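Local coordinates for serine-pyruvate aminotransferase (agxt) (Sulfolobus solfataricus, PDB 3ZRP), which binds pyridoxal 5'-phosphate and is thought to transfer amino groups between serine and pyruvate, perhaps also between alanine and glyoxylate, at residues E121-S126 and N151-Y156; S276-G281 and F336-M341. One frame throughout, in Å; residues are numbered along the deposited sequence.

Contact 1. Residues E121-S126 and N151-Y156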
ATOM      1  N   GLU A 121      -4.703 -32.971  17.458  1.00 33.80           N
ATOM      2  CA  GLU A 121      -5.542 -33.217  18.628  1.00 41.18           C
ATOM      3  C   GLU A 121      -6.668 -32.176  18.734  1.00 37.88           C
ATOM      4  O   GLU A 121      -7.837 -32.510  19.026  1.00 34.76           O
ATOM      5  CB  GLU A 121      -4.687 -33.193  19.901  1.00 42.62           C
ATOM      6  CG  GLU A 121      -5.430 -33.566  21.175  1.00 55.38           C
ATOM      7  CD  GLU A 121      -4.644 -33.270  22.447  1.00 66.90           C
ATOM      8  OE1 GLU A 121      -3.464 -32.854  22.375  1.00 71.74           O
ATOM      9  OE2 GLU A 121      -5.218 -33.445  23.540  1.00 69.36           O
ATOM     10  N   GLU A 122      -6.314 -30.919  18.490  1.00 36.35           N
ATOM     11  CA  GLU A 122      -7.268 -29.824  18.614  1.00 35.40           C
ATOM     12  C   GLU A 122      -8.319 -29.870  17.517  1.00 31.86           C
ATOM     13  O   GLU A 122      -9.527 -29.754  17.806  1.00 33.09           O
ATOM     14  CB  GLU A 122      -6.548 -28.464  18.656  1.00 36.01           C
ATOM     15  CG  GLU A 122      -7.481 -27.266  18.843  1.00 32.89           C
ATOM     16  CD  GLU A 122      -8.295 -27.345  20.141  1.00 39.28           C
ATOM     17  OE1 GLU A 122      -7.803 -27.886  21.152  1.00 37.83           O
ATOM     18  OE2 GLU A 122      -9.435 -26.848  20.155  1.00 32.47           O
ATOM     19  N   VAL A 123      -7.891 -30.067  16.272  1.00 31.74           N
ATOM     20  CA  VAL A 123      -8.845 -30.028  15.157  1.00 32.91           C
ATOM     21  C   VAL A 123      -9.729 -31.284  15.120  1.00 34.20           C
ATOM     22  O   VAL A 123     -10.756 -31.285  14.449  1.00 32.42           O
ATOM     23  CB  VAL A 123      -8.175 -29.794  13.760  1.00 30.05           C
ATOM     24  CG1 VAL A 123      -7.356 -28.496  13.781  1.00 28.73           C
ATOM     25  CG2 VAL A 123      -7.330 -31.024  13.309  1.00 29.28           C
ATOM     26  N   ARG A 124      -9.313 -32.338  15.828  1.00 35.80           N
ATOM     27  CA  ARG A 124     -10.114 -33.576  15.921  1.00 36.63           C
ATOM     28  C   ARG A 124     -11.166 -33.466  17.003  1.00 36.30           C
ATOM     29  O   ARG A 124     -12.248 -34.044  16.879  1.00 38.26           O
ATOM     30  CB  ARG A 124      -9.241 -34.793  16.166  1.00 39.20           C
ATOM     31  CG  ARG A 124      -8.544 -35.260  14.919  1.00 47.35           C
ATOM     32  CD  ARG A 124      -7.614 -36.388  15.187  1.00 50.70           C
ATOM     33  NE  ARG A 124      -8.297 -37.675  15.063  1.00 60.85           N
ATOM     34  CZ  ARG A 124      -7.699 -38.813  14.715  1.00 59.50           C
ATOM     35  NH1 ARG A 124      -6.397 -38.833  14.428  1.00 53.89           N
ATOM     36  NH2 ARG A 124      -8.416 -39.927  14.639  1.00 56.78           N
ATOM     37  N   LYS A 125     -10.845 -32.710  18.049  1.00 36.60           N
ATOM     38  CA  LYS A 125     -11.748 -32.489  19.170  1.00 38.03           C
ATOM     39  C   LYS A 125     -12.877 -31.509  18.820  1.00 41.05           C
ATOM     40  O   LYS A 125     -14.040 -31.725  19.189  1.00 38.50           O
ATOM     41  CB  LYS A 125     -10.927 -32.012  20.370  1.00 37.21           C
ATOM     42  CG  LYS A 125     -11.731 -31.518  21.550  1.00 40.35           C
ATOM     43  CD  LYS A 125     -10.822 -31.108  22.703  1.00 42.94           C
ATOM     44  CE  LYS A 125     -11.599 -30.232  23.687  1.00 41.62           C
ATOM     45  NZ  LYS A 125     -10.916 -30.127  25.010  1.00 46.07           N
ATOM     46  N   SER A 126     -12.524 -30.426  18.126  1.00 39.75           N
ATOM     47  CA  SER A 126     -13.445 -29.334  17.803  1.00 42.21           C
ATOM     48  C   SER A 126     -13.429 -29.031  16.312  1.00 40.26           C
ATOM     49  O   SER A 126     -12.425 -29.256  15.619  1.00 36.75           O
ATOM     50  CB  SER A 126     -13.083 -28.054  18.576  1.00 46.94           C
ATOM     51  OG  SER A 126     -13.136 -28.283  19.973  1.00 51.48           O
ATOM     52  N   ASN A 151      -0.536 -32.417   6.685  1.00 36.85           N
ATOM     53  CA  ASN A 151      -0.766 -33.850   6.480  0.50 40.90           C
ATOM     54  C   ASN A 151      -1.721 -34.404   7.533  1.00 39.08           C
ATOM     55  O   ASN A 151      -2.614 -35.191   7.212  1.00 44.37           O
ATOM     56  CB  ASN A 151       0.559 -34.636   6.470  0.50 38.34           C
ATOM     57  CG  ASN A 151       0.359 -36.153   6.331  0.50 37.76           C
ATOM     58  OD1 ASN A 151       0.211 -36.678   5.225  0.50 36.40           O
ATOM     59  ND2 ASN A 151       0.382 -36.858   7.460  0.50 35.87           N
ATOM     60  N   LYS A 152      -1.545 -33.972   8.780  1.00 38.96           N
ATOM     61  CA  LYS A 152      -2.378 -34.433   9.876  1.00 37.51           C
ATOM     62  C   LYS A 152      -3.768 -33.804   9.871  1.00 37.69           C
ATOM     63  O   LYS A 152      -4.753 -34.492  10.134  1.00 37.53           O
ATOM     64  CB  LYS A 152      -1.695 -34.197  11.223  1.00 35.26           C
ATOM     65  CG  LYS A 152      -0.459 -35.093  11.453  1.00 38.41           C
ATOM     66  CD  LYS A 152      -0.011 -35.027  12.903  1.00 46.38           C
ATOM     67  CE  LYS A 152       1.248 -35.865  13.149  1.00 49.57           C
ATOM     68  NZ  LYS A 152       0.996 -37.306  12.859  1.00 52.47           N
ATOM     69  N   ILE A 153      -3.854 -32.506   9.564  1.00 33.04           N
ATOM     70  CA  ILE A 153      -5.117 -31.778   9.779  1.00 29.28           C
ATOM     71  C   ILE A 153      -6.004 -31.584   8.571  1.00 29.52           C
ATOM     72  O   ILE A 153      -7.180 -31.246   8.744  1.00 37.10           O
ATOM     73  CB  ILE A 153      -4.894 -30.407  10.482  1.00 28.29           C
ATOM     74  CG1 ILE A 153      -4.269 -29.384   9.517  1.00 29.17           C
ATOM     75  CG2 ILE A 153      -4.074 -30.603  11.756  1.00 28.56           C
ATOM     76  CD1 ILE A 153      -4.107 -27.979  10.125  1.00 31.83           C
ATOM     77  N   ARG A 154      -5.475 -31.812   7.360  1.00 29.29           N
ATOM     78  CA  ARG A 154      -6.194 -31.456   6.136  1.00 30.53           C
ATOM     79  C   ARG A 154      -7.649 -31.947   6.131  1.00 34.32           C
ATOM     80  O   ARG A 154      -8.562 -31.219   5.733  1.00 30.10           O
ATOM     81  CB  ARG A 154      -5.449 -31.962   4.901  1.00 29.40           C
ATOM     82  CG  ARG A 154      -6.083 -31.630   3.536  1.00 34.19           C
ATOM     83  CD  ARG A 154      -6.108 -30.132   3.232  1.00 34.50           C
ATOM     84  NE  ARG A 154      -7.258 -29.435   3.820  1.00 33.31           N
ATOM     85  CZ  ARG A 154      -7.572 -28.161   3.579  1.00 32.48           C
ATOM     86  NH1 ARG A 154      -6.831 -27.439   2.766  1.00 30.27           N
ATOM     87  NH2 ARG A 154      -8.638 -27.611   4.135  1.00 32.67           N
ATOM     88  N   LYS A 155      -7.862 -33.186   6.575  1.00 34.56           N
ATOM     89  CA  LYS A 155      -9.193 -33.805   6.464  1.00 34.49           C
ATOM     90  C   LYS A 155     -10.181 -33.309   7.524  1.00 32.00           C
ATOM     91  O   LYS A 155     -11.369 -33.566   7.433  1.00 33.51           O
ATOM     92  CB  LYS A 155      -9.073 -35.348   6.446  1.00 38.18           C
ATOM     93  CG  LYS A 155      -9.145 -36.036   7.796  1.00 45.67           C
ATOM     94  CD  LYS A 155      -8.755 -37.516   7.690  1.00 51.69           C
ATOM     95  CE  LYS A 155      -7.270 -37.696   8.003  1.00 54.39           C
ATOM     96  NZ  LYS A 155      -6.521 -38.364   6.908  1.00 53.85           N
ATOM     97  N   TYR A 156      -9.692 -32.568   8.527  1.00 32.13           N
ATOM     98  CA  TYR A 156     -10.542 -32.103   9.631  1.00 30.93           C
ATOM     99  C   TYR A 156     -11.038 -30.667   9.545  1.00 33.84           C
ATOM    100  O   TYR A 156     -11.882 -30.253  10.359  1.00 30.70           O
ATOM    101  CB  TYR A 156      -9.837 -32.336  10.976  1.00 33.07           C
ATOM    102  CG  TYR A 156      -9.520 -33.799  11.180  1.00 36.81           C
ATOM    103  CD1 TYR A 156     -10.542 -34.726  11.443  1.00 41.32           C
ATOM    104  CD2 TYR A 156      -8.216 -34.266  11.054  1.00 40.62           C
ATOM    105  CE1 TYR A 156     -10.263 -36.090  11.594  1.00 37.38           C
ATOM    106  CE2 TYR A 156      -7.920 -35.629  11.199  1.00 48.02           C
ATOM    107  CZ  TYR A 156      -8.950 -36.536  11.463  1.00 46.42           C
ATOM    108  OH  TYR A 156      -8.645 -37.866  11.630  1.00 41.93           O
TER
HETATM  109  O   HOH W   1     -11.745 -29.309  12.623  1.00 40.09           O
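A water donates a sound hydrogen bond to V123 O (2.9 Å) and lies 2.5 Å from Y156 O, shorter than a normal water bond, so the bridge is uncertain in detail. It lies between segments 121-126 and 151-156 on the large domain of a fold-type I aminotransferase, where helices 116-125 and 146-153 each lead into one of two adjacent parallel strands, 128-134 and 157-163, of the seven-stranded mixed sheet. No direct hydrogen bond passes between the segments, and beside the water the join is made by side chains. V123 drives one methyl, CG2, into the angle between I153 and Y156. There it lies 3.6 Å from I153 CG2 and 3.7 Å from Y156 CB. V123 also reaches L81 and V157 of the sheet beneath, so this apolar layer is continuous with the strands. Toward the surface, R124 lies over the Y156 ring. Its CG makes a CH-pi contact 3.7 Å from the ring centroid and only 9° off the normal, while K155 CG covers the opposite face, clamping the aromatic between two aliphatic chains. A bend at the third torsion of R124 (chi3 89°) swings the guanidinium beyond the ring, and a salt bridge from NH1 to E120 ties it back to its own helix. The guanidinium and ring planes are 19° apart. Y156 OH sits under the centre of the guanidinium, 3.4 Å from R124 CZ, touching its flat face without a hydrogen bond to NE.

Contact 2. Residues S276-G281 and F336-M341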
ATOM      1  N   SER A 276      23.042 -22.436   7.423  1.00 30.55           N
ATOM      2  CA  SER A 276      23.818 -23.459   8.123  0.60 30.51           C
ATOM      3  C   SER A 276      25.228 -22.948   8.428  1.00 29.62           C
ATOM      4  O   SER A 276      25.767 -23.201   9.511  1.00 34.46           O
ATOM      5  CB  SER A 276      23.906 -24.750   7.298  0.60 28.26           C
ATOM      6  OG  SER A 276      22.649 -25.342   7.071  0.60 29.84           O
ATOM      7  N   ALA A 277      25.818 -22.213   7.477  1.00 31.72           N
ATOM      8  CA  ALA A 277      27.161 -21.636   7.659  1.00 27.64           C
ATOM      9  C   ALA A 277      27.191 -20.626   8.786  1.00 27.68           C
ATOM     10  O   ALA A 277      28.096 -20.674   9.619  1.00 30.77           O
ATOM     11  CB  ALA A 277      27.724 -20.999   6.346  1.00 26.86           C
ATOM     12  N   ILE A 278      26.205 -19.719   8.828  1.00 28.73           N
ATOM     13  CA  ILE A 278      26.130 -18.712   9.892  1.00 25.64           C
ATOM     14  C   ILE A 278      25.927 -19.396  11.243  1.00 29.29           C
ATOM     15  O   ILE A 278      26.562 -19.025  12.235  1.00 27.27           O
ATOM     16  CB  ILE A 278      24.990 -17.639   9.639  1.00 29.08           C
ATOM     17  CG1 ILE A 278      25.403 -16.675   8.516  1.00 29.14           C
ATOM     18  CG2 ILE A 278      24.658 -16.843  10.918  1.00 29.68           C
ATOM     19  CD1 ILE A 278      24.254 -15.892   7.881  1.00 26.72           C
ATOM     20  N   ARG A 279      25.037 -20.388  11.278  1.00 29.23           N
ATOM     21  CA  ARG A 279      24.760 -21.124  12.524  1.00 31.44           C
ATOM     22  C   ARG A 279      26.014 -21.837  13.047  1.00 32.75           C
ATOM     23  O   ARG A 279      26.302 -21.775  14.250  1.00 37.40           O
ATOM     24  CB  ARG A 279      23.612 -22.121  12.328  1.00 27.64           C
ATOM     25  CG  ARG A 279      22.237 -21.432  12.313  1.00 25.58           C
ATOM     26  CD  ARG A 279      21.106 -22.417  12.558  1.00 25.85           C
ATOM     27  NE  ARG A 279      21.037 -23.384  11.473  1.00 27.80           N
ATOM     28  CZ  ARG A 279      20.306 -23.244  10.383  1.00 31.21           C
ATOM     29  NH1 ARG A 279      19.520 -22.155  10.225  1.00 24.77           N
ATOM     30  NH2 ARG A 279      20.352 -24.207   9.464  1.00 30.79           N
ATOM     31  N   ALA A 280      26.741 -22.484  12.135  1.00 37.25           N
ATOM     32  CA  ALA A 280      28.028 -23.126  12.440  1.00 35.45           C
ATOM     33  C   ALA A 280      28.973 -22.139  13.091  1.00 36.97           C
ATOM     34  O   ALA A 280      29.615 -22.453  14.110  1.00 34.27           O
ATOM     35  CB  ALA A 280      28.649 -23.716  11.173  1.00 38.63           C
ATOM     36  N   GLY A 281      29.039 -20.932  12.528  1.00 34.12           N
ATOM     37  CA  GLY A 281      29.864 -19.878  13.086  1.00 33.01           C
ATOM     38  C   GLY A 281      29.432 -19.419  14.463  1.00 35.91           C
ATOM     39  O   GLY A 281      30.274 -19.114  15.309  1.00 38.27           O
ATOM     40  N   PHE A 336      19.645 -10.549  19.735  1.00 34.16           N
ATOM     41  CA  PHE A 336      19.469  -9.811  18.486  1.00 31.86           C
ATOM     42  C   PHE A 336      19.221 -10.823  17.379  1.00 32.97           C
ATOM     43  O   PHE A 336      19.415 -12.017  17.566  1.00 36.55           O
ATOM     44  CB  PHE A 336      20.670  -8.872  18.183  1.00 32.03           C
ATOM     45  CG  PHE A 336      21.941  -9.592  17.805  1.00 34.04           C
ATOM     46  CD1 PHE A 336      22.807 -10.069  18.786  1.00 34.80           C
ATOM     47  CD2 PHE A 336      22.273  -9.799  16.466  1.00 32.33           C
ATOM     48  CE1 PHE A 336      23.985 -10.747  18.452  1.00 32.25           C
ATOM     49  CE2 PHE A 336      23.453 -10.480  16.115  1.00 35.68           C
ATOM     50  CZ  PHE A 336      24.311 -10.953  17.118  1.00 36.68           C
ATOM     51  N   ARG A 337      18.771 -10.360  16.225  1.00 31.79           N
ATOM     52  CA  ARG A 337      18.476 -11.258  15.124  1.00 31.92           C
ATOM     53  C   ARG A 337      19.326 -10.987  13.904  1.00 32.20           C
ATOM     54  O   ARG A 337      19.612  -9.834  13.566  1.00 37.16           O
ATOM     55  CB  ARG A 337      17.009 -11.144  14.731  1.00 33.50           C
ATOM     56  CG  ARG A 337      16.056 -11.731  15.763  1.00 36.29           C
ATOM     57  CD  ARG A 337      14.610 -11.474  15.324  1.00 33.22           C
ATOM     58  NE  ARG A 337      14.267 -10.060  15.459  1.00 31.44           N
ATOM     59  CZ  ARG A 337      13.200  -9.476  14.914  1.00 37.14           C
ATOM     60  NH1 ARG A 337      12.350 -10.174  14.171  1.00 30.33           N
ATOM     61  NH2 ARG A 337      12.953  -8.183  15.130  1.00 31.51           N
ATOM     62  N   ILE A 338      19.692 -12.068  13.223  1.00 33.72           N
ATOM     63  CA  ILE A 338      20.343 -11.986  11.936  1.00 31.62           C
ATOM     64  C   ILE A 338      19.330 -12.344  10.865  1.00 33.26           C
ATOM     65  O   ILE A 338      18.768 -13.428  10.877  1.00 38.18           O
ATOM     66  CB  ILE A 338      21.566 -12.954  11.832  1.00 29.36           C
ATOM     67  CG1 ILE A 338      22.525 -12.780  13.015  1.00 31.08           C
ATOM     68  CG2 ILE A 338      22.312 -12.737  10.508  1.00 31.50           C
ATOM     69  CD1 ILE A 338      23.592 -13.899  13.089  1.00 32.13           C
ATOM     70  N   GLY A 339      19.103 -11.430   9.930  1.00 30.02           N
ATOM     71  CA  GLY A 339      18.300 -11.714   8.770  1.00 25.94           C
ATOM     72  C   GLY A 339      19.206 -12.134   7.651  1.00 30.48           C
ATOM     73  O   GLY A 339      20.132 -11.392   7.309  1.00 33.57           O
ATOM     74  N   HIS A 340      18.971 -13.322   7.093  1.00 25.74           N
ATOM     75  CA  HIS A 340      19.791 -13.860   6.019  1.00 24.12           C
ATOM     76  C   HIS A 340      18.856 -14.394   4.964  1.00 25.88           C
ATOM     77  O   HIS A 340      18.547 -15.566   4.924  1.00 26.64           O
ATOM     78  CB  HIS A 340      20.802 -14.934   6.513  1.00 23.74           C
ATOM     79  CG  HIS A 340      20.255 -15.866   7.570  1.00 24.45           C
ATOM     80  ND1 HIS A 340      19.434 -16.936   7.271  1.00 24.96           N
ATOM     81  CD2 HIS A 340      20.430 -15.893   8.910  1.00 26.69           C
ATOM     82  CE1 HIS A 340      19.122 -17.570   8.391  1.00 26.89           C
ATOM     83  NE2 HIS A 340      19.706 -16.957   9.400  1.00 27.92           N
ATOM     84  N   MET A 341      18.395 -13.497   4.091  1.00 25.61           N
ATOM     85  CA  MET A 341      17.343 -13.820   3.151  1.00 26.89           C
ATOM     86  C   MET A 341      17.361 -12.909   1.926  1.00 26.69           C
ATOM     87  O   MET A 341      17.845 -11.783   1.978  1.00 31.02           O
ATOM     88  CB  MET A 341      15.961 -13.763   3.823  1.00 26.92           C
ATOM     89  CG  MET A 341      15.521 -12.316   4.169  1.00 31.43           C
ATOM     90  SD  MET A 341      13.906 -12.230   4.978  1.00 37.67           S
ATOM     91  CE  MET A 341      14.406 -12.193   6.706  1.00 35.66           C
TER
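Helix 264-284 and strand 335-339 face each other here across a gap spanned entirely by side chains. The closest backbone approach, between the CA atoms of I278 and H340, is 8.9 Å, and no hydrogen bond crosses. The helical segment is regular, with A280 N bonded to S276 O, whereas the strand gives way to loop at H340. I278 is the one helical residue in close contact, and it divides its two branches between two partners. Its first torsion (chi1 -73°) points CG2 to I338, where it meets CD1 at 3.8 Å, while the extended second torsion (chi2 162°) carries I278 CD1 on to H340 CB, also at 3.8 Å. The two isoleucines run past each other in opposite senses, methyl against methyl. The side chains of I278 and H340 cross at a slant, and I278 CD1 also lies 4.0 Å from H340 CD2. The polar atoms of that ring are turned to strand 301-305 and the loop before it: NE2 is hydrogen-bonded to T302 OG1, and ND1 makes a weak bond to N299 O. These partners fix the rotation of the imidazole and present its carbon atoms to the isoleucine. R279 brings NH1 to 5.3 Å from H340 NE2, a proximity that would probably discourage protonation of the histidine. A349 and I353 of helix 346-363 also touch I278, and all three touching residues are buried. Such packing of helices against a small antiparallel sheet is typical of the C-terminal small domain of fold-type I, pyridoxal phosphate-dependent aminotransferases.

How the contacts relate
The two contacts share no helix or strand; their centres are 34 Å apart and their nearest atoms about 23 Å. Contact 1 pairs helical segments flanking the seven-stranded sheet of the large domain and is only partly buried, grading from aliphatic packing near the strands to an arginine-tyrosine pair at the surface, with water between backbone carbonyls. Contact 2 joins a helix to the three-stranded sheet of the small domain and is wholly buried. Its touching groups are hydrocarbon, apart from an imidazole whose nitrogens bond to other residues of that domain. Contact 1 buries more surface, 240 against 161 Å². In contact 1 one valine methyl meets two partners; in contact 2 two isoleucine branches take one each.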